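Local coordinates for tRNA (adenine(58)-N(1))-methyltransferase catalytic subunit TRM61 C-terminal domain-containing protein (Thermoplasma acidophilum, PDB 1YB2) that probably transfers methyl groups from S-adenosyl-L-methionine to RNA, perhaps to an adenine of tRNA, as a Rossmann-like methyltransferase, at residues D113-G118 / T137-E142; S169-F174 / Q195-M200; I128-N133 / E157-G162; P188-H193 / A207-P212; V117-G122 / K149-N154. All blocks are in the same frame, centred on the assembly; numbering follows the deposited sequence.

Interaction 1: residues D113-G118 / T137-E142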
# COMPACT_ATOMS: atom_id res chain seq x y z
N ASP A 113 -3.00 14.84 7.70
CA ASP A 113 -3.74 15.70 6.79
C ASP A 113 -3.13 15.58 5.39
O ASP A 113 -2.02 16.03 5.13
CB ASP A 113 -3.73 17.15 7.26
CG ASP A 113 -4.43 17.32 8.61
OD1 ASP A 113 -5.51 16.72 8.83
OD2 ASP A 113 -3.90 18.06 9.45
N ILE A 114 -3.90 14.96 4.49
CA ILE A 114 -3.43 14.59 3.17
C ILE A 114 -4.07 15.46 2.10
O ILE A 114 -5.28 15.76 2.16
CB ILE A 114 -3.70 13.08 2.90
CG1 ILE A 114 -2.94 12.25 3.96
CG2 ILE A 114 -3.33 12.68 1.44
CD1 ILE A 114 -3.14 10.76 3.84
N LEU A 115 -3.25 15.89 1.15
CA LEU A 115 -3.71 16.64 -0.00
C LEU A 115 -3.63 15.73 -1.23
O LEU A 115 -2.58 15.15 -1.51
CB LEU A 115 -2.83 17.89 -0.22
CG LEU A 115 -3.19 18.74 -1.45
CD1 LEU A 115 -4.58 19.33 -1.27
CD2 LEU A 115 -2.17 19.85 -1.67
N GLU A 116 -4.75 15.59 -1.93
CA GLU A 116 -4.79 14.83 -3.17
C GLU A 116 -5.15 15.76 -4.32
O GLU A 116 -6.25 16.33 -4.36
CB GLU A 116 -5.79 13.67 -3.03
CG GLU A 116 -5.95 12.80 -4.23
CD GLU A 116 -6.96 11.66 -4.02
OE1 GLU A 116 -7.80 11.75 -3.09
OE2 GLU A 116 -6.92 10.68 -4.80
N VAL A 117 -4.22 15.90 -5.27
CA VAL A 117 -4.36 16.77 -6.43
C VAL A 117 -4.65 15.87 -7.64
O VAL A 117 -3.77 15.13 -8.10
CB VAL A 117 -3.10 17.64 -6.63
CG1 VAL A 117 -3.29 18.62 -7.76
CG2 VAL A 117 -2.75 18.39 -5.33
N GLY A 118 -5.89 15.93 -8.12
CA GLY A 118 -6.36 15.02 -9.17
C GLY A 118 -6.98 13.80 -8.52
O GLY A 118 -6.30 13.06 -7.80
N THR A 137 -7.59 13.99 7.88
CA THR A 137 -8.44 14.61 6.87
C THR A 137 -7.87 14.38 5.49
O THR A 137 -6.66 14.19 5.31
CB THR A 137 -8.56 16.16 7.09
OG1 THR A 137 -7.26 16.75 7.04
CG2 THR A 137 -9.24 16.53 8.44
N LEU A 138 -8.76 14.40 4.50
CA LEU A 138 -8.37 14.36 3.10
C LEU A 138 -8.94 15.60 2.42
O LEU A 138 -10.13 15.93 2.57
CB LEU A 138 -8.90 13.08 2.42
CG LEU A 138 -8.83 13.01 0.90
CD1 LEU A 138 -7.37 13.05 0.38
CD2 LEU A 138 -9.52 11.72 0.40
N THR A 139 -8.06 16.28 1.68
CA THR A 139 -8.43 17.41 0.85
C THR A 139 -8.19 17.08 -0.61
O THR A 139 -7.07 16.76 -1.02
CB THR A 139 -7.68 18.70 1.28
OG1 THR A 139 -7.94 18.93 2.68
CG2 THR A 139 -8.14 19.94 0.45
N VAL A 140 -9.24 17.17 -1.41
CA VAL A 140 -9.18 16.80 -2.82
C VAL A 140 -9.34 18.05 -3.66
O VAL A 140 -10.33 18.78 -3.53
CB VAL A 140 -10.28 15.77 -3.17
CG1 VAL A 140 -10.26 15.43 -4.66
CG2 VAL A 140 -10.11 14.50 -2.34
N VAL A 141 -8.34 18.32 -4.50
CA VAL A 141 -8.35 19.43 -5.45
C VAL A 141 -8.51 18.81 -6.83
O VAL A 141 -7.64 18.04 -7.27
CB VAL A 141 -7.02 20.25 -5.39
CG1 VAL A 141 -7.05 21.44 -6.38
CG2 VAL A 141 -6.73 20.73 -3.98
N GLU A 142 -9.62 19.11 -7.50
CA GLU A 142 -9.94 18.54 -8.81
C GLU A 142 -10.53 19.59 -9.75
O GLU A 142 -11.54 20.21 -9.44
CB GLU A 142 -10.89 17.34 -8.67
CG GLU A 142 -11.48 16.77 -9.97
CD GLU A 142 -10.42 16.34 -11.00
OE1 GLU A 142 -9.43 15.68 -10.61
OE2 GLU A 142 -10.58 16.64 -12.20
O HOH W 1 -6.33 17.48 4.30

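Interaction 2: residues S169-F174 / Q195-M200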
# COMPACT_ATOMS: atom_id res chain seq x y z
N SER A 169 -11.11 23.22 -8.51
CA SER A 169 -10.24 24.25 -9.05
C SER A 169 -8.99 23.60 -9.60
O SER A 169 -8.71 22.42 -9.31
CB SER A 169 -9.86 25.27 -7.96
OG SER A 169 -9.05 24.67 -6.97
N ASP A 170 -8.25 24.35 -10.41
CA ASP A 170 -6.90 23.98 -10.80
C ASP A 170 -6.01 24.23 -9.60
O ASP A 170 -6.21 25.22 -8.87
CB ASP A 170 -6.42 24.82 -11.99
CG ASP A 170 -5.13 24.30 -12.59
OD1 ASP A 170 -5.21 23.67 -13.67
OD2 ASP A 170 -4.03 24.52 -11.99
N ILE A 171 -5.02 23.36 -9.41
CA ILE A 171 -4.06 23.49 -8.33
C ILE A 171 -3.37 24.87 -8.32
O ILE A 171 -3.06 25.40 -7.25
CB ILE A 171 -3.03 22.30 -8.29
CG1 ILE A 171 -2.14 22.37 -7.05
CG2 ILE A 171 -2.19 22.22 -9.55
CD1 ILE A 171 -2.89 22.18 -5.73
N ALA A 172 -3.15 25.45 -9.50
CA ALA A 172 -2.55 26.79 -9.60
C ALA A 172 -3.34 27.84 -8.82
O ALA A 172 -2.75 28.71 -8.15
CB ALA A 172 -2.42 27.20 -11.07
N ASP A 173 -4.66 27.75 -8.90
CA ASP A 173 -5.57 28.70 -8.27
C ASP A 173 -5.91 28.32 -6.83
O ASP A 173 -6.44 29.14 -6.09
CB ASP A 173 -6.85 28.83 -9.09
CG ASP A 173 -6.57 29.17 -10.54
OD1 ASP A 173 -5.73 30.06 -10.78
OD2 ASP A 173 -7.20 28.54 -11.42
N PHE A 174 -5.61 27.08 -6.45
CA PHE A 174 -6.00 26.57 -5.15
C PHE A 174 -5.29 27.31 -4.04
O PHE A 174 -4.08 27.46 -4.05
CB PHE A 174 -5.73 25.05 -5.05
CG PHE A 174 -6.02 24.48 -3.69
CD1 PHE A 174 -7.32 24.50 -3.18
CD2 PHE A 174 -5.01 23.91 -2.92
CE1 PHE A 174 -7.59 23.96 -1.92
CE2 PHE A 174 -5.27 23.37 -1.67
CZ PHE A 174 -6.56 23.40 -1.17
N GLN A 195 6.33 24.41 -7.28
CA GLN A 195 6.56 25.44 -6.26
C GLN A 195 5.30 25.67 -5.41
O GLN A 195 5.38 25.74 -4.18
CB GLN A 195 7.08 26.73 -6.87
CG GLN A 195 8.10 27.41 -5.96
CD GLN A 195 9.37 27.84 -6.67
OE1 GLN A 195 9.83 28.98 -6.51
NE2 GLN A 195 9.96 26.94 -7.47
N LYS A 196 4.15 25.75 -6.08
CA LYS A 196 2.86 25.78 -5.41
C LYS A 196 2.63 24.61 -4.43
O LYS A 196 2.29 24.82 -3.26
CB LYS A 196 1.73 25.82 -6.44
CG LYS A 196 0.32 25.78 -5.84
CD LYS A 196 0.09 26.96 -4.93
CE LYS A 196 -1.37 27.35 -4.91
NZ LYS A 196 -1.67 28.30 -3.80
N ILE A 197 2.80 23.39 -4.93
CA ILE A 197 2.65 22.16 -4.12
C ILE A 197 3.64 22.18 -2.95
O ILE A 197 3.25 21.93 -1.79
CB ILE A 197 2.81 20.86 -4.99
CG1 ILE A 197 1.61 20.70 -5.96
CG2 ILE A 197 2.89 19.58 -4.10
CD1 ILE A 197 1.84 19.61 -7.04
N ALA A 198 4.91 22.48 -3.24
CA ALA A 198 5.92 22.59 -2.18
C ALA A 198 5.51 23.54 -1.07
O ALA A 198 5.71 23.23 0.10
CB ALA A 198 7.28 23.00 -2.76
N SER A 199 4.95 24.70 -1.43
CA SER A 199 4.56 25.71 -0.45
C SER A 199 3.50 25.24 0.56
O SER A 199 3.32 25.85 1.62
CB SER A 199 4.07 26.99 -1.16
OG SER A 199 2.76 26.81 -1.67
N MSE A 200 2.80 24.15 0.25
CA MSE A 200 1.84 23.66 1.23
C MSE A 200 2.19 22.32 1.89
O MSE A 200 1.34 21.68 2.49
CB MSE A 200 0.40 23.72 0.72
CG MSE A 200 0.16 23.21 -0.67
SE MSE A 200 -1.50 24.03 -1.39
CE MSE A 200 -1.36 23.19 -3.10

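Interaction 3: residues I128-N133 / E157-G162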
# COMPACT_ATOMS: atom_id res chain seq x y z
N ILE A 128 -6.98 5.99 0.89
CA ILE A 128 -6.59 7.01 1.87
C ILE A 128 -7.58 7.00 3.04
O ILE A 128 -7.17 6.94 4.20
CB ILE A 128 -6.51 8.42 1.21
CG1 ILE A 128 -5.32 8.48 0.22
CG2 ILE A 128 -6.39 9.52 2.27
CD1 ILE A 128 -5.40 9.67 -0.76
N LEU A 129 -8.87 7.04 2.73
CA LEU A 129 -9.88 7.08 3.79
C LEU A 129 -9.88 5.82 4.66
O LEU A 129 -10.08 5.89 5.87
CB LEU A 129 -11.28 7.34 3.24
CG LEU A 129 -11.58 8.72 2.65
CD1 LEU A 129 -13.08 8.85 2.36
CD2 LEU A 129 -11.14 9.85 3.56
N TYR A 130 -9.66 4.66 4.03
CA TYR A 130 -9.58 3.41 4.78
C TYR A 130 -8.41 3.44 5.77
O TYR A 130 -8.56 3.04 6.92
CB TYR A 130 -9.45 2.22 3.81
CG TYR A 130 -9.81 0.86 4.40
CD1 TYR A 130 -11.14 0.51 4.61
CD2 TYR A 130 -8.82 -0.07 4.72
CE1 TYR A 130 -11.48 -0.76 5.12
CE2 TYR A 130 -9.14 -1.33 5.23
CZ TYR A 130 -10.46 -1.66 5.42
OH TYR A 130 -10.77 -2.90 5.93
N ALA A 131 -7.27 3.94 5.31
CA ALA A 131 -6.06 4.04 6.14
C ALA A 131 -6.20 5.07 7.28
O ALA A 131 -5.74 4.82 8.41
CB ALA A 131 -4.84 4.34 5.27
N LEU A 132 -6.83 6.21 6.98
CA LEU A 132 -7.08 7.24 7.97
C LEU A 132 -7.99 6.76 9.08
O LEU A 132 -7.85 7.21 10.22
CB LEU A 132 -7.66 8.51 7.33
CG LEU A 132 -6.71 9.35 6.47
CD1 LEU A 132 -7.52 10.53 5.88
CD2 LEU A 132 -5.47 9.86 7.26
N ASN A 133 -8.92 5.87 8.76
CA ASN A 133 -9.78 5.23 9.77
C ASN A 133 -10.56 6.26 10.59
O ASN A 133 -10.71 6.13 11.81
CB ASN A 133 -8.92 4.32 10.67
CG ASN A 133 -9.75 3.30 11.43
OD1 ASN A 133 -10.62 2.64 10.87
ND2 ASN A 133 -9.48 3.17 12.74
N GLU A 157 -20.73 6.14 -0.92
CA GLU A 157 -21.45 4.87 -0.82
C GLU A 157 -20.81 3.93 0.21
O GLU A 157 -21.49 3.12 0.82
CB GLU A 157 -21.53 4.20 -2.20
CG GLU A 157 -22.39 2.93 -2.23
CD GLU A 157 -22.62 2.38 -3.64
OE1 GLU A 157 -21.80 2.66 -4.55
OE2 GLU A 157 -23.62 1.66 -3.83
N PHE A 158 -19.50 4.06 0.42
CA PHE A 158 -18.75 3.12 1.26
C PHE A 158 -18.09 3.75 2.47
O PHE A 158 -17.68 3.05 3.39
CB PHE A 158 -17.70 2.38 0.40
CG PHE A 158 -18.32 1.57 -0.69
CD1 PHE A 158 -18.21 1.96 -2.02
CD2 PHE A 158 -19.07 0.44 -0.39
CE1 PHE A 158 -18.80 1.23 -3.03
CE2 PHE A 158 -19.68 -0.29 -1.40
CZ PHE A 158 -19.54 0.10 -2.72
N TYR A 159 -18.00 5.08 2.48
CA TYR A 159 -17.31 5.79 3.54
C TYR A 159 -18.13 6.94 4.09
O TYR A 159 -18.85 7.60 3.34
CB TYR A 159 -16.01 6.38 3.01
CG TYR A 159 -14.99 5.38 2.54
CD1 TYR A 159 -14.13 4.77 3.44
CD2 TYR A 159 -14.90 5.03 1.19
CE1 TYR A 159 -13.17 3.85 3.01
CE2 TYR A 159 -13.94 4.09 0.76
CZ TYR A 159 -13.09 3.51 1.68
OH TYR A 159 -12.13 2.60 1.28
N ASP A 160 -17.98 7.20 5.38
CA ASP A 160 -18.34 8.50 5.93
C ASP A 160 -17.33 9.49 5.36
O ASP A 160 -16.13 9.30 5.54
CB ASP A 160 -18.27 8.49 7.45
CG ASP A 160 -18.59 9.85 8.07
OD1 ASP A 160 -19.79 10.13 8.29
OD2 ASP A 160 -17.66 10.64 8.34
N ILE A 161 -17.78 10.52 4.67
CA ILE A 161 -16.84 11.47 4.06
C ILE A 161 -16.79 12.80 4.81
O ILE A 161 -16.43 13.85 4.26
CB ILE A 161 -17.08 11.64 2.54
CG1 ILE A 161 -18.52 12.07 2.25
CG2 ILE A 161 -16.73 10.33 1.79
CD1 ILE A 161 -18.73 12.53 0.84
N GLY A 162 -17.14 12.74 6.10
CA GLY A 162 -17.15 13.90 6.97
C GLY A 162 -15.78 14.51 7.19
O GLY A 162 -15.68 15.68 7.53

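Interaction 4: residues P188-H193 / A207-P212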
# COMPACT_ATOMS: atom_id res chain seq x y z
N PRO A 188 -1.79 16.07 -15.19
CA PRO A 188 -1.04 16.07 -16.45
C PRO A 188 0.34 16.71 -16.33
O PRO A 188 1.34 16.11 -16.76
CB PRO A 188 -1.91 16.93 -17.37
CG PRO A 188 -3.25 16.88 -16.82
CD PRO A 188 -3.10 16.72 -15.34
N ASP A 189 0.41 17.90 -15.75
CA ASP A 189 1.64 18.69 -15.80
C ASP A 189 2.15 19.13 -14.41
O ASP A 189 2.14 20.32 -14.09
CB ASP A 189 1.45 19.91 -16.72
CG ASP A 189 0.36 20.85 -16.24
OD1 ASP A 189 -0.55 20.40 -15.50
OD2 ASP A 189 0.42 22.05 -16.61
N PRO A 190 2.58 18.16 -13.58
CA PRO A 190 3.02 18.57 -12.24
C PRO A 190 4.24 19.52 -12.22
O PRO A 190 4.36 20.32 -11.29
CB PRO A 190 3.32 17.25 -11.53
CG PRO A 190 3.56 16.26 -12.62
CD PRO A 190 2.66 16.69 -13.76
N TRP A 191 5.12 19.43 -13.22
CA TRP A 191 6.28 20.33 -13.32
C TRP A 191 5.88 21.82 -13.27
O TRP A 191 6.68 22.66 -12.88
CB TRP A 191 7.16 20.03 -14.55
CG TRP A 191 6.36 19.92 -15.83
CD1 TRP A 191 6.05 20.93 -16.69
CD2 TRP A 191 5.72 18.74 -16.35
NE1 TRP A 191 5.28 20.45 -17.73
CE2 TRP A 191 5.06 19.12 -17.54
CE3 TRP A 191 5.67 17.40 -15.94
CZ2 TRP A 191 4.34 18.20 -18.32
CZ3 TRP A 191 4.95 16.50 -16.71
CH2 TRP A 191 4.29 16.91 -17.89
N ASN A 192 4.65 22.13 -13.64
CA ASN A 192 4.20 23.53 -13.64
C ASN A 192 3.65 23.97 -12.30
O ASN A 192 3.29 25.15 -12.13
CB ASN A 192 3.14 23.75 -14.73
CG ASN A 192 3.73 23.79 -16.12
OD1 ASN A 192 4.82 24.32 -16.34
ND2 ASN A 192 3.02 23.22 -17.08
N HIS A 193 3.59 23.04 -11.34
CA HIS A 193 2.95 23.30 -10.04
C HIS A 193 3.77 22.87 -8.83
O HIS A 193 3.27 22.84 -7.71
CB HIS A 193 1.56 22.66 -10.01
CG HIS A 193 0.74 23.01 -11.21
ND1 HIS A 193 0.30 24.30 -11.45
CD2 HIS A 193 0.30 22.26 -12.25
CE1 HIS A 193 -0.38 24.32 -12.58
NE2 HIS A 193 -0.39 23.10 -13.08
N ALA A 207 5.91 13.91 -1.18
CA ALA A 207 4.95 14.05 -2.27
C ALA A 207 5.14 12.89 -3.22
O ALA A 207 6.29 12.49 -3.52
CB ALA A 207 5.17 15.37 -3.02
N THR A 208 4.03 12.34 -3.67
CA THR A 208 4.05 11.22 -4.61
C THR A 208 3.40 11.69 -5.90
O THR A 208 2.27 12.19 -5.86
CB THR A 208 3.27 9.99 -4.06
OG1 THR A 208 3.88 9.55 -2.83
CG2 THR A 208 3.30 8.85 -5.04
N PHE A 209 4.11 11.54 -7.02
CA PHE A 209 3.61 11.99 -8.32
C PHE A 209 3.41 10.79 -9.22
O PHE A 209 4.34 10.01 -9.38
CB PHE A 209 4.62 12.92 -9.02
CG PHE A 209 4.90 14.19 -8.28
CD1 PHE A 209 5.91 14.25 -7.32
CD2 PHE A 209 4.15 15.34 -8.55
CE1 PHE A 209 6.18 15.44 -6.63
CE2 PHE A 209 4.41 16.53 -7.87
CZ PHE A 209 5.42 16.57 -6.89
N TYR A 210 2.22 10.66 -9.82
CA TYR A 210 1.92 9.57 -10.76
C TYR A 210 1.91 10.14 -12.17
O TYR A 210 1.21 11.12 -12.41
CB TYR A 210 0.54 8.95 -10.47
CG TYR A 210 0.54 8.02 -9.30
CD1 TYR A 210 0.40 8.51 -7.99
CD2 TYR A 210 0.67 6.64 -9.48
CE1 TYR A 210 0.39 7.64 -6.88
CE2 TYR A 210 0.66 5.76 -8.36
CZ TYR A 210 0.53 6.28 -7.08
OH TYR A 210 0.53 5.44 -5.98
N LEU A 211 2.74 9.57 -13.06
CA LEU A 211 2.83 9.99 -14.46
C LEU A 211 2.63 8.77 -15.37
O LEU A 211 2.95 7.65 -14.98
CB LEU A 211 4.19 10.67 -14.76
CG LEU A 211 4.47 12.12 -14.34
CD1 LEU A 211 3.41 13.07 -14.88
CD2 LEU A 211 4.63 12.28 -12.81
N PRO A 212 2.06 8.97 -16.57
CA PRO A 212 1.77 7.81 -17.40
C PRO A 212 2.95 7.34 -18.27
O PRO A 212 2.91 6.24 -18.79
CB PRO A 212 0.62 8.29 -18.29
CG PRO A 212 0.93 9.72 -18.51
CD PRO A 212 1.59 10.21 -17.21

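Interaction 5: residues V117-G122 / K149-N154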
# COMPACT_ATOMS: atom_id res chain seq x y z
N VAL A 117 -4.22 15.90 -5.27
CA VAL A 117 -4.36 16.77 -6.43
C VAL A 117 -4.65 15.87 -7.64
O VAL A 117 -3.77 15.13 -8.10
CB VAL A 117 -3.10 17.64 -6.63
CG1 VAL A 117 -3.29 18.62 -7.76
CG2 VAL A 117 -2.75 18.39 -5.33
N GLY A 118 -5.89 15.93 -8.12
CA GLY A 118 -6.36 15.02 -9.17
C GLY A 118 -6.98 13.80 -8.52
O GLY A 118 -6.30 13.06 -7.80
N VAL A 119 -8.26 13.59 -8.75
CA VAL A 119 -8.99 12.56 -8.04
C VAL A 119 -9.14 11.22 -8.81
O VAL A 119 -9.22 10.17 -8.18
CB VAL A 119 -10.38 13.09 -7.55
CG1 VAL A 119 -11.36 13.20 -8.69
CG2 VAL A 119 -10.92 12.23 -6.42
N GLY A 120 -9.14 11.26 -10.14
CA GLY A 120 -9.45 10.06 -10.94
C GLY A 120 -10.82 9.49 -10.62
O GLY A 120 -11.81 10.23 -10.58
N SER A 121 -10.89 8.18 -10.38
CA SER A 121 -12.14 7.48 -10.07
C SER A 121 -12.50 7.59 -8.59
O SER A 121 -13.63 7.27 -8.17
CB SER A 121 -12.00 6.01 -10.42
OG SER A 121 -10.91 5.44 -9.69
N GLY A 122 -11.54 8.03 -7.78
CA GLY A 122 -11.76 8.07 -6.35
C GLY A 122 -11.13 6.85 -5.71
O GLY A 122 -11.21 6.66 -4.51
N LYS A 149 -17.57 15.23 -8.73
CA LYS A 149 -18.87 14.75 -8.26
C LYS A 149 -18.97 13.22 -8.31
O LYS A 149 -19.39 12.59 -7.32
CB LYS A 149 -20.01 15.40 -9.05
CG LYS A 149 -21.35 14.77 -8.80
CD LYS A 149 -22.49 15.58 -9.38
CE LYS A 149 -23.81 14.83 -9.23
NZ LYS A 149 -24.02 14.28 -7.85
N LYS A 150 -18.59 12.63 -9.44
CA LYS A 150 -18.59 11.18 -9.61
C LYS A 150 -17.78 10.46 -8.53
O LYS A 150 -18.24 9.48 -7.94
CB LYS A 150 -18.05 10.79 -11.00
CG LYS A 150 -19.02 11.03 -12.17
CD LYS A 150 -18.75 10.02 -13.32
CE LYS A 150 -17.59 10.43 -14.24
NZ LYS A 150 -16.26 9.91 -13.77
N ALA A 151 -16.57 10.97 -8.28
CA ALA A 151 -15.67 10.36 -7.30
C ALA A 151 -16.27 10.44 -5.91
O ALA A 151 -16.26 9.47 -5.17
CB ALA A 151 -14.32 11.03 -7.34
N MSE A 152 -16.79 11.61 -5.55
CA MSE A 152 -17.32 11.82 -4.21
C MSE A 152 -18.59 10.99 -4.00
O MSE A 152 -18.78 10.45 -2.92
CB MSE A 152 -17.56 13.30 -3.92
CG MSE A 152 -16.29 14.15 -3.87
SE MSE A 152 -14.95 13.53 -2.56
CE MSE A 152 -13.52 12.93 -3.76
N ASP A 153 -19.44 10.92 -5.02
CA ASP A 153 -20.63 10.07 -4.99
C ASP A 153 -20.25 8.60 -4.74
O ASP A 153 -20.83 7.93 -3.89
CB ASP A 153 -21.43 10.18 -6.30
CG ASP A 153 -22.19 11.51 -6.44
OD1 ASP A 153 -22.18 12.36 -5.52
OD2 ASP A 153 -22.80 11.71 -7.51
N ASN A 154 -19.26 8.11 -5.48
CA ASN A 154 -18.74 6.75 -5.31
C ASN A 154 -18.19 6.51 -3.91
O ASN A 154 -18.50 5.49 -3.29
CB ASN A 154 -17.66 6.43 -6.37
CG ASN A 154 -18.26 6.13 -7.73
OD1 ASN A 154 -19.37 5.61 -7.82
ND2 ASN A 154 -17.54 6.45 -8.79
O HOH W 2 -14.32 10.48 -11.03

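Interaction 1: residues D113-G118 / T137-E142
Glu116 and its bridge partner Val140 run abreast in the same direction from two neighbouring parallel strands, 113-117 and 137-141. Glu116 CB sits 3.8 Å from Leu138 CD1. CG, anti to the backbone N (chi1 179°), continues an extended chain, which brings OE1 against two methyl groups, Leu138 CD1 and Val140 CG2, each 3.7 Å away. The same OE1 is hydrogen-bonded to Ser125 of helix 123-132, which gives this buried oxygen a polar partner.

Five backbone bonds in parallel register join the strands, from Ile114 N to Thr137 O through to Gly118 N to Val141 O (2.9 Å). The segment axes run 4.8 Å apart at 19°. This is the first beta-alpha-beta unit of the methyltransferase sheet, with helix 123-132 as its connection. Leu115 CD1 packs on Val141 CG2 at 3.7 Å.

At the start of the strands Thr137 OG1 donates to Asp113 OD1 (2.5 Å), meeting it 39° out of the carboxylate plane. A water also donates to Thr137 OG1 and to Ile114 O, and bonds Thr139 OG1 at 2.7 Å.

Beyond the strands, Glu142, predicted to bind S-adenosyl-L-methionine, brings OE1 to 3.5 Å from Gly118 CA; OE1 accepts from Val119 N and OE2 from Asp144 N. The chemistry thus changes along the pair, from hydrated polar groups, past a buried carboxylate set among methyl groups, to the probable cofactor site.

Interaction 2: residues S169-F174 / Q195-M200
The side chain of Met200, a selenomethionine, crosses both Ile171 and Phe174 obliquely, and its end comes to the rim of the Phe174 ring rather than over a face. SE stands 4.9 Å from the ring centroid and 74° off the ring normal, the geometry of an edge-on Met-aromatic contact. CE lies near the ring plane, 3.7 Å from Phe174 CD2. Met200 CG is held between its own backbone N and carbonyl carbon (chi1 46°), and the chain then runs out extended toward the loop. On the other side of the contact, Ile171 CD1 turns toward the Met200 methyl, while Ile171 CG1 also meets Ile197 CG1 at 4.2 Å.

These groups join the loop that follows strand 164-167 to the end of helix 194-199, on one face of the Rossmann-like sheet. Leu115 of strand 113-117 touches both Phe174 and Met200, and Val117 of the same strand touches Ile171. Within the loop, Asp170, predicted to bind S-adenosyl-L-methionine, accepts from Ala172 N at OD2 (2.8 Å) through its anti lone pair, forming an Asx turn.

Lys196 reaches the loop beside this apolar group. Its CG, anti to the backbone N, comes 3.7 Å from Ile171 O, and the bend at chi2 (61°) carries the atoms beyond it toward Phe174 O; the position of that oxygen is less certain, so the bond from the ammonium end remains doubtful. Ser199 OG donates to Lys196 O at 2.6 Å, tying the serine hydroxyl back to the last turn of the helix.

Interaction 3: residues I128-N133 / E157-G162
Tyr159 lays one face of its ring against Leu129, making the principal contact between helix 123-132 and the loop that leaves helix 145-156. Along that loop, Glu157 and Phe158 come first and face the second subunit: Glu157 forms a salt bridge with Lys37 of that subunit, and the Phe158 ring stacks with its Phe78. The same Phe78 of the second subunit meets the Tyr159 ring with planes near perpendicular, while Arg109 of that subunit makes a cation-pi contact with Tyr130.

Tyr159 follows, and turns back to its own chain. Its CG is anti to the carbonyl carbon (chi1 -64°), which directs the ring toward the helix. Leu129 CB stands over the face, 4.2 Å from the ring centroid and 24° off the normal, a CH-pi contact displaced toward the rim. The Leu129 branch reaches further back along the tyrosine, with CD1 3.9 Å from Tyr159 CB. At the far end of the ring, Tyr159 OH lies 3.7 Å from Tyr130 CB, and the two tyrosine side chains cross at about a right angle.

Asp160 comes next and bonds back to the chain just ahead. Its OD2 accepts from Gly162 N at 3.1 Å, the donor lying well above the carboxylate plane, in an Asx turn. Ile161 then adds a second apolar touch, CG2 to Leu129 CD1 at 4.0 Å.

No hydrogen bond spans the two segments themselves: aromatic and aliphatic surfaces join helix to loop, and the Tyr159 hydroxyl finds its polar partner in Ser126, one turn earlier in the helix.

Interaction 4: residues P188-H193 / A207-P212
The loop after strand 180-185 of the Rossmann-like methyltransferase sheet carries a short 3-10 turn, and Pro190 in that turn packs against the side chains of strand 205-211. Pro190 CB touches the Phe209 ring at CD2 (3.6 Å) and CE2 (3.9 Å). Further round the pyrrolidine, CG and CD meet Leu211: CD lies 3.9 Å from Leu211 CD1, and CG is close to both leucine methyls. Pro190 and Leu211 run antiparallel, flank to flank. Phe209 and Leu211 are alternate residues of the strand, and each has CG anti to the carbonyl carbon (chi1 -62° in Phe209, -78° in Leu211), which brings both side chains to the proline.

Trp191 adds a lighter touch, CZ3 to Leu211 CD1 at 4.2 Å. Polar bonds fix the turn from within: Asn192 ND2 donates to Asp189 OD2 at 2.9 Å, almost straight (174°) and in the amide plane, and His193 N donates to Pro190 O at 2.8 Å.

No hydrogen bond crosses between the loop and the strand, whose backbone is engaged with its sheet neighbours: Thr208 with Val183 and Ala185, Phe209 with Thr263. Thr220 of helix 214-223 touches Pro190, Trp191 and Leu211 alike, and Lys219 makes a cation-pi contact with Trp191. The turn packs against both this strand and this helix, which also touch each other at Leu211, and His193 takes the N-cap position of helix 194-199.

Interaction 5: residues V117-G122 / K149-N154
With chi1 at 75°, Val119 holds CG1 between its backbone N and carbonyl carbon and leaves CG2 anti to the N, and both methyls come to the Ala151 methyl of helix 145-156. Met152 reaches the same valine by bending at chi2 (-56°) and chi3: its CB points away from the loop, yet CE returns to it. The loop is the glycine-rich turn after the first strand of the Rossmann-like methyltransferase fold, a characteristic element of S-adenosyl-L-methionine binding in this class, and it leads into helix 123-132. Val119 to Gly122 form a type II' beta turn, closed by Gly122 N to Val119 O.

Val119 CG2 is 3.7 Å from Ala151 CB and 3.8 Å from Met152 CE, while CG1 stands 3.9 Å from Ala151 CB. Gly122, at the N-cap position of helix 123-132, brings its CA to 4.0 Å from Ala151 CB. The two backbones are correspondingly near, with CA atoms of Gly122 and Ala151 only 4.6 Å apart. The phi of Gly122 is positive (99°), a value that favours glycine.

Glu142, predicted to bind the cofactor, accepts a hydrogen bond from Val119 N, which links the turn to the end of strand 137-141. Ile87 and Phe83 of the second subunit pack on Ser121 and Asn154, respectively. At the exposed side a water donates to Gly120 O at 2.6 Å and accepts a weak bond from Lys150 NZ.

Overall arrangement
Interactions 1, 2 and 4 are buried, interaction 5 is partly so, and interaction 3 lies at the surface beside the second subunit, which interaction 5 also meets. Interaction 1 is the one built on strand-to-strand backbone bonds; the others depend chiefly on side-chain packing against loops. Interactions 1 and 5 share Val117 and Gly118, carrying the strand into the probable cofactor loop, while interaction 3 uses the helix that connects the strands of interaction 1. Interaction 2 packs on those strands through Leu115, Val117 and Val141, and meets interaction 4 where Ile171 touches His193. Interactions 3 and 4 do not touch, their centres about 25 Å apart.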